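Local coordinates for protein importin subunit beta-1 (Saccharomyces cerevisiae, PDB 5OWU) that carries proteins into the nucleus as the importin beta subunit, working through importin alpha, which recognises the classical nuclear localization signal of the cargo, at residues 247-252 with 287-292; 254-259 with 313-318; 519-524 with 574-579; 526-531 with 581-586. All coordinates share one frame; numbering follows the deposited sequence.

Interaction 1 of 4, residues 247-252 with 287-292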
loop_
_atom_site.group_PDB
_atom_site.type_symbol
_atom_site.label_atom_id
_atom_site.label_comp_id
_atom_site.label_asym_id
_atom_site.label_seq_id
_atom_site.Cartn_x
_atom_site.Cartn_y
_atom_site.Cartn_z
ATOM N N CYS A 247 -5.176 -20.953 4.174
ATOM C CA CYS A 247 -5.761 -20.970 5.514
ATOM C C CYS A 247 -4.693 -20.927 6.588
ATOM O O CYS A 247 -4.771 -20.139 7.537
ATOM C CB CYS A 247 -6.603 -22.223 5.709
ATOM S SG CYS A 247 -8.229 -22.066 5.102
ATOM N N LEU A 248 -3.696 -21.804 6.477
ATOM C CA LEU A 248 -2.662 -21.865 7.501
ATOM C C LEU A 248 -1.960 -20.527 7.651
ATOM O O LEU A 248 -1.707 -20.080 8.772
ATOM C CB LEU A 248 -1.640 -22.959 7.174
ATOM C CG LEU A 248 -1.778 -24.325 7.830
ATOM C CD1 LEU A 248 -0.578 -25.172 7.439
ATOM C CD2 LEU A 248 -1.895 -24.233 9.349
ATOM N N CYS A 249 -1.629 -19.872 6.534
ATOM C CA CYS A 249 -0.916 -18.602 6.628
ATOM C C CYS A 249 -1.777 -17.554 7.311
ATOM O O CYS A 249 -1.300 -16.809 8.182
ATOM C CB CYS A 249 -0.494 -18.123 5.239
ATOM S SG CYS A 249 0.793 -19.133 4.470
ATOM N N LYS A 250 -3.055 -17.481 6.932
ATOM C CA LYS A 250 -3.933 -16.499 7.556
ATOM C C LYS A 250 -4.101 -16.784 9.044
ATOM O O LYS A 250 -4.129 -15.858 9.869
ATOM C CB LYS A 250 -5.283 -16.489 6.846
ATOM C CG LYS A 250 -5.827 -15.086 6.616
ATOM C CD LYS A 250 -7.347 -15.055 6.502
ATOM C CE LYS A 250 -7.860 -13.646 6.245
ATOM N NZ LYS A 250 -7.417 -12.698 7.314
ATOM N N ILE A 251 -4.210 -18.061 9.410
ATOM C CA ILE A 251 -4.309 -18.431 10.819
ATOM C C ILE A 251 -3.052 -18.028 11.568
ATOM O O ILE A 251 -3.118 -17.583 12.714
ATOM C CB ILE A 251 -4.574 -19.940 10.970
ATOM C CG1 ILE A 251 -5.990 -20.275 10.499
ATOM C CG2 ILE A 251 -4.381 -20.378 12.428
ATOM C CD1 ILE A 251 -6.237 -21.760 10.290
ATOM N N MET A 252 -1.882 -18.229 10.964
ATOM C CA MET A 252 -0.648 -17.835 11.635
ATOM C C MET A 252 -0.634 -16.331 11.872
ATOM O O MET A 252 -0.295 -15.867 12.969
ATOM C CB MET A 252 0.559 -18.273 10.803
ATOM C CG MET A 252 1.923 -17.818 11.330
ATOM S SD MET A 252 2.428 -18.612 12.861
ATOM C CE MET A 252 2.521 -20.333 12.335
ATOM N N VAL A 287 7.158 -22.057 1.366
ATOM C CA VAL A 287 7.906 -20.812 1.471
ATOM C C VAL A 287 7.006 -19.706 2.002
ATOM O O VAL A 287 7.367 -18.989 2.941
ATOM C CB VAL A 287 8.525 -20.443 0.112
ATOM C CG1 VAL A 287 9.163 -19.057 0.166
ATOM C CG2 VAL A 287 9.560 -21.476 -0.284
ATOM N N GLU A 288 5.809 -19.562 1.419
ATOM C CA GLU A 288 4.908 -18.505 1.864
ATOM C C GLU A 288 4.562 -18.671 3.335
ATOM O O GLU A 288 4.431 -17.680 4.064
ATOM C CB GLU A 288 3.633 -18.491 1.015
ATOM C CG GLU A 288 2.580 -17.488 1.494
ATOM C CD GLU A 288 3.097 -16.058 1.525
ATOM O OE1 GLU A 288 4.055 -15.747 0.779
ATOM O OE2 GLU A 288 2.545 -15.241 2.297
ATOM N N PHE A 289 4.404 -19.915 3.789
ATOM C CA PHE A 289 4.155 -20.139 5.213
ATOM C C PHE A 289 5.286 -19.579 6.076
ATOM O O PHE A 289 5.051 -18.880 7.080
ATOM C CB PHE A 289 3.974 -21.632 5.471
ATOM C CG PHE A 289 3.617 -21.951 6.887
ATOM C CD1 PHE A 289 2.403 -21.549 7.398
ATOM C CD2 PHE A 289 4.491 -22.639 7.706
ATOM C CE1 PHE A 289 2.053 -21.830 8.694
ATOM C CE2 PHE A 289 4.140 -22.925 9.018
ATOM C CZ PHE A 289 2.919 -22.512 9.507
ATOM N N TRP A 290 6.534 -19.874 5.708
ATOM C CA TRP A 290 7.623 -19.400 6.556
ATOM C C TRP A 290 7.820 -17.891 6.433
ATOM O O TRP A 290 8.192 -17.235 7.419
ATOM C CB TRP A 290 8.898 -20.183 6.248
ATOM C CG TRP A 290 8.859 -21.492 6.962
ATOM C CD1 TRP A 290 8.478 -22.700 6.452
ATOM C CD2 TRP A 290 9.167 -21.717 8.342
ATOM N NE1 TRP A 290 8.540 -23.665 7.431
ATOM C CE2 TRP A 290 8.957 -23.086 8.600
ATOM C CE3 TRP A 290 9.598 -20.891 9.387
ATOM C CZ2 TRP A 290 9.178 -23.647 9.850
ATOM C CZ3 TRP A 290 9.810 -21.448 10.627
ATOM C CH2 TRP A 290 9.599 -22.816 10.849
ATOM N N SER A 291 7.521 -17.312 5.266
ATOM C CA SER A 291 7.539 -15.859 5.153
ATOM C C SER A 291 6.495 -15.233 6.066
ATOM O O SER A 291 6.754 -14.203 6.694
ATOM C CB SER A 291 7.316 -15.428 3.702
ATOM O OG SER A 291 8.452 -15.721 2.900
ATOM N N THR A 292 5.309 -15.839 6.156
ATOM C CA THR A 292 4.296 -15.321 7.075
ATOM C C THR A 292 4.813 -15.336 8.508
ATOM O O THR A 292 4.689 -14.341 9.240
ATOM C CB THR A 292 3.004 -16.133 6.959
ATOM O OG1 THR A 292 2.499 -16.049 5.620
ATOM C CG2 THR A 292 1.951 -15.596 7.897
#
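Phe-289 lays its ring across the side of helix 238-255, where it meets Leu-248, Cys-249 and Met-252. CG stands anti to the backbone N (chi1 -176°), and the ring comes nearer to the other helix than the root of the side chain does. CZ of Phe-289 lies 3.6 Å from CE of Met-252; that methyl reaches it because the methionine chain is bent at chi2 and chi3, and the two side chains cross at about a right angle. The sulfur of Cys-249 sits at the ring edge, close to its plane, with SG 5.5 Å from the ring centroid of Phe-289: a sulfur-aromatic contact made edge-on. The same SG rests 3.6 Å from CA of Phe-289, and so fills the narrow part of the interface, where the CA atoms of Cys-249 and Phe-289 come within 5.5 Å. One turn on, Thr-292 brings its CG2 methyl to 3.5 Å from the carbonyl O of Cys-249 and slides past Met-252. No hydrogen bond joins the two segments, so shape and apolar contact carry the interface. An alanine in place of Phe-289 would probably open a gap beside Leu-248 and leave the Met-252 methyl without its ring partner. The axes of the two segments run almost parallel, 5° apart at 9.3 Å, joining helix 238-255 of HEAT 6 to helix 280-306 of HEAT 7. Helix 260-274 packs against both, its Met-263 touching Met-252 and Phe-289, while helices 317-332 and 347-362 meet other side chains of 287-292.

Interaction 2 of 4, residues 254-259 with 313-318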
loop_
_atom_site.group_PDB
_atom_site.type_symbol
_atom_site.label_atom_id
_atom_site.label_comp_id
_atom_site.label_asym_id
_atom_site.label_seq_id
_atom_site.Cartn_x
_atom_site.Cartn_y
_atom_site.Cartn_z
ATOM N N LEU A 254 -3.215 -14.232 12.121
ATOM C CA LEU A 254 -4.260 -13.757 13.030
ATOM C C LEU A 254 -4.169 -14.348 14.433
ATOM O O LEU A 254 -4.502 -13.677 15.415
ATOM C CB LEU A 254 -5.637 -14.086 12.454
ATOM C CG LEU A 254 -6.119 -13.241 11.282
ATOM C CD1 LEU A 254 -7.468 -13.767 10.817
ATOM C CD2 LEU A 254 -6.221 -11.776 11.686
ATOM N N TYR A 255 -3.752 -15.597 14.546
ATOM C CA TYR A 255 -3.750 -16.332 15.801
ATOM C C TYR A 255 -2.362 -16.878 16.109
ATOM O O TYR A 255 -2.229 -17.970 16.656
ATOM C CB TYR A 255 -4.780 -17.460 15.757
ATOM C CG TYR A 255 -6.186 -16.958 15.526
ATOM C CD1 TYR A 255 -6.869 -16.282 16.530
ATOM C CD2 TYR A 255 -6.827 -17.146 14.306
ATOM C CE1 TYR A 255 -8.153 -15.804 16.329
ATOM C CE2 TYR A 255 -8.125 -16.671 14.097
ATOM C CZ TYR A 255 -8.774 -16.001 15.114
ATOM O OH TYR A 255 -10.050 -15.525 14.935
ATOM N N TYR A 256 -1.325 -16.124 15.736
ATOM C CA TYR A 256 0.052 -16.455 16.090
ATOM C C TYR A 256 0.146 -16.963 17.527
ATOM O O TYR A 256 0.793 -17.983 17.789
ATOM C CB TYR A 256 0.960 -15.229 15.899
ATOM C CG TYR A 256 2.420 -15.486 16.209
ATOM C CD1 TYR A 256 3.294 -15.953 15.231
ATOM C CD2 TYR A 256 2.926 -15.264 17.485
ATOM C CE1 TYR A 256 4.642 -16.193 15.524
ATOM C CE2 TYR A 256 4.257 -15.495 17.781
ATOM C CZ TYR A 256 5.113 -15.958 16.802
ATOM O OH TYR A 256 6.439 -16.187 17.124
ATOM N N THR A 257 -0.527 -16.282 18.460
ATOM C CA THR A 257 -0.348 -16.574 19.878
ATOM C C THR A 257 -0.691 -18.017 20.232
ATOM O O THR A 257 -0.244 -18.507 21.274
ATOM C CB THR A 257 -1.197 -15.616 20.726
ATOM O OG1 THR A 257 -0.829 -15.730 22.106
ATOM C CG2 THR A 257 -2.687 -15.906 20.574
ATOM N N PHE A 258 -1.464 -18.706 19.394
ATOM C CA PHE A 258 -1.891 -20.075 19.664
ATOM C C PHE A 258 -1.116 -21.124 18.869
ATOM O O PHE A 258 -1.463 -22.307 18.932
ATOM C CB PHE A 258 -3.385 -20.234 19.360
ATOM C CG PHE A 258 -4.282 -19.376 20.202
ATOM C CD1 PHE A 258 -4.424 -19.618 21.560
ATOM C CD2 PHE A 258 -5.019 -18.353 19.627
ATOM C CE1 PHE A 258 -5.267 -18.836 22.336
ATOM C CE2 PHE A 258 -5.867 -17.570 20.395
ATOM C CZ PHE A 258 -5.993 -17.811 21.747
ATOM N N MET A 259 -0.081 -20.736 18.129
ATOM C CA MET A 259 0.520 -21.657 17.169
ATOM C C MET A 259 1.659 -22.516 17.718
ATOM O O MET A 259 2.089 -23.449 17.028
ATOM C CB MET A 259 1.035 -20.874 15.965
ATOM C CG MET A 259 -0.085 -20.287 15.110
ATOM S SD MET A 259 -1.137 -21.551 14.359
ATOM C CE MET A 259 -2.555 -21.552 15.464
ATOM N N GLN A 313 4.298 -11.624 22.537
ATOM C CA GLN A 313 5.525 -12.380 22.752
ATOM C C GLN A 313 5.833 -13.202 21.510
ATOM O O GLN A 313 4.952 -13.885 20.978
ATOM C CB GLN A 313 5.402 -13.297 23.976
ATOM C CG GLN A 313 4.108 -14.110 24.016
ATOM C CD GLN A 313 4.150 -15.248 25.026
ATOM O OE1 GLN A 313 5.212 -15.612 25.532
ATOM N NE2 GLN A 313 2.985 -15.818 25.321
ATOM N N SER A 314 7.077 -13.136 21.047
ATOM C CA SER A 314 7.515 -14.000 19.963
ATOM C C SER A 314 7.916 -15.360 20.516
ATOM O O SER A 314 8.545 -15.455 21.572
ATOM C CB SER A 314 8.689 -13.375 19.213
ATOM O OG SER A 314 9.126 -14.208 18.151
ATOM N N TYR A 315 7.526 -16.412 19.804
ATOM C CA TYR A 315 8.004 -17.760 20.073
ATOM C C TYR A 315 9.282 -18.089 19.315
ATOM O O TYR A 315 9.828 -19.181 19.505
ATOM C CB TYR A 315 6.921 -18.783 19.720
ATOM C CG TYR A 315 5.651 -18.611 20.514
ATOM C CD1 TYR A 315 5.659 -18.676 21.903
ATOM C CD2 TYR A 315 4.440 -18.397 19.878
ATOM C CE1 TYR A 315 4.491 -18.515 22.637
ATOM C CE2 TYR A 315 3.267 -18.239 20.599
ATOM C CZ TYR A 315 3.300 -18.298 21.978
ATOM O OH TYR A 315 2.132 -18.137 22.692
ATOM N N ASN A 316 9.760 -17.187 18.452
ATOM C CA ASN A 316 11.044 -17.362 17.779
ATOM C C ASN A 316 11.060 -18.635 16.938
ATOM O O ASN A 316 12.030 -19.396 16.948
ATOM C CB ASN A 316 12.194 -17.365 18.792
ATOM C CG ASN A 316 12.340 -16.035 19.512
ATOM O OD1 ASN A 316 12.394 -14.982 18.879
ATOM N ND2 ASN A 316 12.387 -16.076 20.836
ATOM N N PHE A 317 9.970 -18.870 16.205
ATOM C CA PHE A 317 9.891 -20.026 15.313
ATOM C C PHE A 317 11.011 -20.008 14.279
ATOM O O PHE A 317 11.673 -21.026 14.040
ATOM C CB PHE A 317 8.535 -20.046 14.599
ATOM C CG PHE A 317 7.359 -20.305 15.506
ATOM C CD1 PHE A 317 7.394 -21.331 16.439
ATOM C CD2 PHE A 317 6.210 -19.532 15.408
ATOM C CE1 PHE A 317 6.309 -21.572 17.264
ATOM C CE2 PHE A 317 5.122 -19.766 16.233
ATOM C CZ PHE A 317 5.173 -20.792 17.162
ATOM N N ALA A 318 11.203 -18.865 13.617
ATOM C CA ALA A 318 12.192 -18.776 12.550
ATOM C C ALA A 318 13.597 -18.984 13.096
ATOM O O ALA A 318 14.365 -19.798 12.572
ATOM C CB ALA A 318 12.080 -17.425 11.844
#
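The hydroxyl of Tyr-256 is gripped by the backbone N-H of Tyr-315 and by the carboxylate of Glu-297, on helix 280-306. N of Tyr-315 lies 2.9 Å from OH of Tyr-256, in the plane of the Tyr-256 ring, and its N-H points to the hydroxyl at 151°. CG of Tyr-256 stands anti to the backbone N (chi1 -179°), and the far end of the ring reaches the loop 313-316. Tyr-315 gives a second bond, from its OH to the carbonyl O of Thr-257 at 2.8 Å. The two tyrosine side chains thus slide past each other, each hydroxyl bonded to the backbone of the opposing segment. Their ring planes are only 17° apart but displaced, with little overlap, and CE2 of Tyr-256 meets CD2 of Tyr-315 at 3.6 Å. Phe-317 completes the aromatic cluster obliquely, its CE2 3.7 Å from CE1 of Tyr-256, while its CZ lies near the backbone of Met-259. In the loop itself, OG of Ser-314 accepts from N of Asn-316 at 3.1 Å, forming an ST turn just before helix 317-332. Glu-297 also accepts from N of Phe-317, at the first turn of that helix, so one carboxylate ties the start of HEAT 8 to the Tyr-256 hydroxyl. Phe-317 additionally meets an aromatic side chain of another protein chain edge-to-face. The chemistry is mixed: apolar rings provide the surface, while directional bonds at both hydroxyls probably fix how the rings are turned and hold the loop to the 3-10 turn 256-258 that follows helix 238-255.

Interaction 3 of 4, residues 519-524 with 574-579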
loop_
_atom_site.group_PDB
_atom_site.type_symbol
_atom_site.label_atom_id
_atom_site.label_comp_id
_atom_site.label_asym_id
_atom_site.label_seq_id
_atom_site.Cartn_x
_atom_site.Cartn_y
_atom_site.Cartn_z
ATOM N N SER A 519 15.895 4.328 -15.548
ATOM C CA SER A 519 16.684 4.140 -14.337
ATOM C C SER A 519 17.889 5.066 -14.331
ATOM O O SER A 519 18.211 5.675 -13.299
ATOM C CB SER A 519 17.116 2.678 -14.215
ATOM O OG SER A 519 15.975 1.851 -14.057
ATOM N N ALA A 520 18.546 5.224 -15.486
ATOM C CA ALA A 520 19.688 6.130 -15.534
ATOM C C ALA A 520 19.248 7.548 -15.211
ATOM O O ALA A 520 19.898 8.247 -14.421
ATOM C CB ALA A 520 20.360 6.071 -16.903
ATOM N N PHE A 521 18.112 7.976 -15.773
ATOM C CA PHE A 521 17.629 9.314 -15.453
ATOM C C PHE A 521 17.349 9.429 -13.963
ATOM O O PHE A 521 17.699 10.440 -13.334
ATOM C CB PHE A 521 16.387 9.644 -16.278
ATOM C CG PHE A 521 16.703 10.175 -17.655
ATOM C CD1 PHE A 521 17.129 11.483 -17.822
ATOM C CD2 PHE A 521 16.567 9.371 -18.774
ATOM C CE1 PHE A 521 17.414 11.983 -19.081
ATOM C CE2 PHE A 521 16.855 9.865 -20.033
ATOM C CZ PHE A 521 17.281 11.180 -20.183
ATOM N N SER A 522 16.776 8.380 -13.365
ATOM C CA SER A 522 16.529 8.433 -11.932
ATOM C C SER A 522 17.833 8.629 -11.171
ATOM O O SER A 522 17.901 9.454 -10.251
ATOM C CB SER A 522 15.813 7.168 -11.462
ATOM O OG SER A 522 15.501 7.268 -10.085
ATOM N N ALA A 523 18.893 7.913 -11.569
ATOM C CA ALA A 523 20.155 8.062 -10.855
ATOM C C ALA A 523 20.701 9.467 -11.037
ATOM O O ALA A 523 21.240 10.050 -10.084
ATOM C CB ALA A 523 21.167 7.014 -11.321
ATOM N N LEU A 524 20.496 10.059 -12.220
ATOM C CA LEU A 524 20.940 11.432 -12.410
ATOM C C LEU A 524 20.256 12.356 -11.417
ATOM O O LEU A 524 20.885 13.269 -10.868
ATOM C CB LEU A 524 20.680 11.890 -13.847
ATOM C CG LEU A 524 21.626 11.328 -14.913
ATOM C CD1 LEU A 524 21.210 11.850 -16.271
ATOM C CD2 LEU A 524 23.076 11.681 -14.627
ATOM N N SER A 574 9.225 12.654 -19.935
ATOM C CA SER A 574 8.949 12.706 -18.501
ATOM C C SER A 574 10.232 12.541 -17.682
ATOM O O SER A 574 10.496 13.323 -16.761
ATOM C CB SER A 574 7.916 11.630 -18.152
ATOM O OG SER A 574 7.731 11.503 -16.752
ATOM N N ASN A 575 11.048 11.532 -18.010
ATOM C CA ASN A 575 12.328 11.348 -17.320
ATOM C C ASN A 575 13.169 12.613 -17.385
ATOM O O ASN A 575 13.721 13.077 -16.368
ATOM C CB ASN A 575 13.113 10.181 -17.936
ATOM C CG ASN A 575 12.358 8.858 -17.902
ATOM O OD1 ASN A 575 12.643 7.961 -18.699
ATOM N ND2 ASN A 575 11.397 8.728 -16.994
ATOM N N ILE A 576 13.272 13.189 -18.589
ATOM C CA ILE A 576 14.061 14.401 -18.780
ATOM C C ILE A 576 13.514 15.529 -17.918
ATOM O O ILE A 576 14.265 16.240 -17.246
ATOM C CB ILE A 576 14.075 14.796 -20.268
ATOM C CG1 ILE A 576 14.843 13.753 -21.088
ATOM C CG2 ILE A 576 14.703 16.180 -20.462
ATOM C CD1 ILE A 576 14.618 13.876 -22.581
ATOM N N LEU A 577 12.199 15.737 -17.957
ATOM C CA LEU A 577 11.615 16.865 -17.240
ATOM C C LEU A 577 11.776 16.703 -15.730
ATOM O O LEU A 577 11.976 17.688 -15.016
ATOM C CB LEU A 577 10.141 17.025 -17.629
ATOM C CG LEU A 577 9.918 17.523 -19.066
ATOM C CD1 LEU A 577 8.503 17.263 -19.532
ATOM C CD2 LEU A 577 10.255 19.000 -19.204
ATOM N N THR A 578 11.709 15.470 -15.226
ATOM C CA THR A 578 11.940 15.239 -13.799
ATOM C C THR A 578 13.356 15.657 -13.406
ATOM O O THR A 578 13.555 16.425 -12.447
ATOM C CB THR A 578 11.680 13.766 -13.474
ATOM O OG1 THR A 578 10.328 13.436 -13.833
ATOM C CG2 THR A 578 11.890 13.471 -11.981
ATOM N N VAL A 579 14.358 15.185 -14.156
ATOM C CA VAL A 579 15.728 15.598 -13.842
ATOM C C VAL A 579 15.872 17.108 -13.974
ATOM O O VAL A 579 16.552 17.751 -13.169
ATOM C CB VAL A 579 16.748 14.868 -14.733
ATOM C CG1 VAL A 579 18.173 15.280 -14.346
ATOM C CG2 VAL A 579 16.587 13.371 -14.610
#
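Phe-521 meets three residues of helix 563-586 with different parts of its side chain. Its CG stands anti to the carbonyl carbon (chi1 -84°), with the ring against Asn-575 and Ile-576. CB of Asn-575 lies 3.6 Å from CG of Phe-521, approaching the ring obliquely near its root. At the far end CZ of Phe-521 touches CG1 of Ile-576 at 3.7 Å; these two side chains lie side by side and point the same way, and the backbone N of Ile-576 stands over one ring face, offset toward the rim. Val-579 comes from the edge, crossing at about a right angle, with CG2 3.8 Å from CD1 of Phe-521. The same methyl sits 3.4 Å from the carbonyl O of Phe-521, and the other, CG1, reaches CB of Leu-524 at 4.2 Å. Replacing Phe-521 by an alanine would probably leave CG1 of Ile-576 without its ring neighbour and open a gap between the helices. In the next shell, ND2 of Asn-575 is bonded to Glu-571, one turn back in its own helix. Ala-507 of helix 496-507 touches Phe-521, and Leu-503 touches Leu-524; Ile-576 and Val-579 rest on helix 536-553. The segment axes are 9.2 Å apart and only 5° from parallel. Such near-parallel stacking of corresponding helices from successive repeats, here HEAT 12 and HEAT 13, is characteristic of the HEAT-repeat solenoid.

Interaction 4 of 4, residues 526-531 with 581-586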
loop_
_atom_site.group_PDB
_atom_site.type_symbol
_atom_site.label_atom_id
_atom_site.label_comp_id
_atom_site.label_asym_id
_atom_site.label_seq_id
_atom_site.Cartn_x
_atom_site.Cartn_y
_atom_site.Cartn_z
ATOM N N THR A 526 19.314 11.599 -8.393
ATOM C CA THR A 526 20.083 11.416 -7.168
ATOM C C THR A 526 21.393 12.192 -7.242
ATOM O O THR A 526 21.754 12.911 -6.300
ATOM C CB THR A 526 20.338 9.921 -6.932
ATOM O OG1 THR A 526 19.092 9.253 -6.704
ATOM C CG2 THR A 526 21.243 9.694 -5.737
ATOM N N MET A 527 22.108 12.094 -8.375
ATOM C CA MET A 527 23.389 12.788 -8.456
ATOM C C MET A 527 23.187 14.274 -8.221
ATOM O O MET A 527 23.986 14.926 -7.533
ATOM C CB MET A 527 24.060 12.565 -9.811
ATOM C CG MET A 527 24.274 11.125 -10.202
ATOM S SD MET A 527 25.125 10.185 -8.946
ATOM C CE MET A 527 26.826 10.705 -9.176
ATOM N N VAL A 528 22.102 14.822 -8.769
ATOM C CA VAL A 528 21.843 16.242 -8.599
ATOM C C VAL A 528 21.590 16.544 -7.135
ATOM O O VAL A 528 22.184 17.459 -6.553
ATOM C CB VAL A 528 20.656 16.683 -9.472
ATOM C CG1 VAL A 528 20.244 18.122 -9.132
ATOM C CG2 VAL A 528 21.009 16.566 -10.929
ATOM N N GLU A 529 20.744 15.736 -6.502
ATOM C CA GLU A 529 20.247 16.104 -5.187
ATOM C C GLU A 529 21.338 16.004 -4.129
ATOM O O GLU A 529 21.312 16.752 -3.148
ATOM C CB GLU A 529 19.032 15.242 -4.862
ATOM C CG GLU A 529 17.835 15.625 -5.765
ATOM C CD GLU A 529 16.636 14.705 -5.638
ATOM O OE1 GLU A 529 16.820 13.519 -5.285
ATOM O OE2 GLU A 529 15.506 15.174 -5.910
ATOM N N TYR A 530 22.335 15.145 -4.337
ATOM C CA TYR A 530 23.444 15.026 -3.402
ATOM C C TYR A 530 24.685 15.801 -3.828
ATOM O O TYR A 530 25.700 15.736 -3.130
ATOM C CB TYR A 530 23.802 13.549 -3.202
ATOM C CG TYR A 530 22.800 12.817 -2.338
ATOM C CD1 TYR A 530 21.673 12.222 -2.892
ATOM C CD2 TYR A 530 22.974 12.742 -0.963
ATOM C CE1 TYR A 530 20.750 11.559 -2.095
ATOM C CE2 TYR A 530 22.057 12.086 -0.159
ATOM C CZ TYR A 530 20.952 11.494 -0.729
ATOM O OH TYR A 530 20.053 10.836 0.072
ATOM N N ALA A 531 24.637 16.541 -4.934
ATOM C CA ALA A 531 25.839 17.222 -5.405
ATOM C C ALA A 531 26.277 18.283 -4.405
ATOM O O ALA A 531 25.451 18.943 -3.773
ATOM C CB ALA A 531 25.609 17.853 -6.779
ATOM N N ALA A 581 13.642 19.478 -13.558
ATOM C CA ALA A 581 13.074 20.136 -12.391
ATOM C C ALA A 581 14.040 20.074 -11.219
ATOM O O ALA A 581 14.237 21.075 -10.513
ATOM C CB ALA A 581 11.733 19.501 -12.023
ATOM N N ALA A 582 14.673 18.910 -11.003
ATOM C CA ALA A 582 15.647 18.817 -9.914
ATOM C C ALA A 582 16.829 19.757 -10.143
ATOM O O ALA A 582 17.321 20.392 -9.201
ATOM C CB ALA A 582 16.134 17.375 -9.748
ATOM N N VAL A 583 17.305 19.853 -11.387
ATOM C CA VAL A 583 18.421 20.743 -11.706
ATOM C C VAL A 583 18.042 22.190 -11.404
ATOM O O VAL A 583 18.802 22.936 -10.775
ATOM C CB VAL A 583 18.837 20.566 -13.180
ATOM C CG1 VAL A 583 19.776 21.685 -13.638
ATOM C CG2 VAL A 583 19.509 19.217 -13.383
ATOM N N ILE A 584 16.852 22.598 -11.839
ATOM C CA ILE A 584 16.419 23.983 -11.652
ATOM C C ILE A 584 16.338 24.307 -10.167
ATOM O O ILE A 584 16.818 25.351 -9.711
ATOM C CB ILE A 584 15.073 24.215 -12.357
ATOM C CG1 ILE A 584 15.266 24.173 -13.872
ATOM C CG2 ILE A 584 14.434 25.547 -11.909
ATOM C CD1 ILE A 584 13.975 23.996 -14.656
ATOM N N ARG A 585 15.740 23.407 -9.386
ATOM C CA ARG A 585 15.612 23.672 -7.957
ATOM C C ARG A 585 16.965 23.677 -7.257
ATOM O O ARG A 585 17.174 24.450 -6.316
ATOM C CB ARG A 585 14.683 22.644 -7.313
ATOM C CG ARG A 585 13.222 22.922 -7.576
ATOM C CD ARG A 585 12.343 22.331 -6.491
ATOM N NE ARG A 585 10.964 22.206 -6.952
ATOM C CZ ARG A 585 10.008 23.103 -6.740
ATOM N NH1 ARG A 585 10.260 24.206 -6.052
ATOM N NH2 ARG A 585 8.791 22.886 -7.216
ATOM N N LYS A 586 17.897 22.827 -7.687
ATOM C CA LYS A 586 19.138 22.686 -6.930
ATOM C C LYS A 586 20.040 23.909 -7.071
ATOM O O LYS A 586 20.751 24.262 -6.125
ATOM C CB LYS A 586 19.891 21.429 -7.367
ATOM C CG LYS A 586 21.081 21.079 -6.478
ATOM C CD LYS A 586 20.624 20.625 -5.095
ATOM C CE LYS A 586 21.776 20.580 -4.110
ATOM N NZ LYS A 586 22.813 19.594 -4.501
#
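Val-528 fills the close-packed part of this contact, whereas Lys-586 reaches across its exposed margin. The CG1 methyl of Val-528 rests 3.7 Å from the carbonyl O of Ala-582 and also meets CB of Lys-586. Its other methyl, CG2, touches CG2 of Val-583 at 3.9 Å, the two valines crossing at about a right angle. On the solvent side the lysine chain runs past Val-528 in the opposite direction. CG of Lys-586 is anti to the backbone N (chi1 -171°), and bends at chi2 and chi4 carry NZ to the C-terminal end of helix 516-530 and the residue just beyond it. There NZ of Lys-586 donates to O of Ala-531 at 2.8 Å. The bond from NZ of Lys-586 to O of Val-528 is 3.0 Å long and nearly in line with the carbonyl (160°). A third, to O of Glu-529, is weak. The positive charge thus lies among carbonyls at and just past a helix C-terminus, where the helix dipole would probably favour it. Val-528 O also accepts from N of Ala-531, closing the turn the lysine covers. Looser, the Glu-529 carboxylate only nears CB of Ala-582. Helix 516-530 of HEAT 12 and helix 563-586 of HEAT 13 run 8° from parallel here; helix 536-553 touches both through Ile-542 against Val-528 and Ser-543 against Val-583, and helix 615-629 packs on Ile-584 and Arg-585.

The four contacts form two neighbouring pairs, each with centres 11 Å apart. Interactions 1 and 2 share helix 238-255 and touch directly: SD of Met-252 lies 3.8 Å from CG of Met-259, and Trp-290 packs against the start of helix 317-332. Together they lead from HEAT 6 through HEAT 7 to HEAT 8. Interactions 3 and 4 are successive levels of one interface, between helices 516-530 and 563-586, and adjoin only through the sequence. The pairs are separate: the centres of interactions 1 and 3 are about 39 Å apart, those of 2 and 4 about 46 Å. Interactions 1, 3 and 4 join consecutive repeats, whereas interaction 2 reaches from the end of HEAT 6 to the start of HEAT 8.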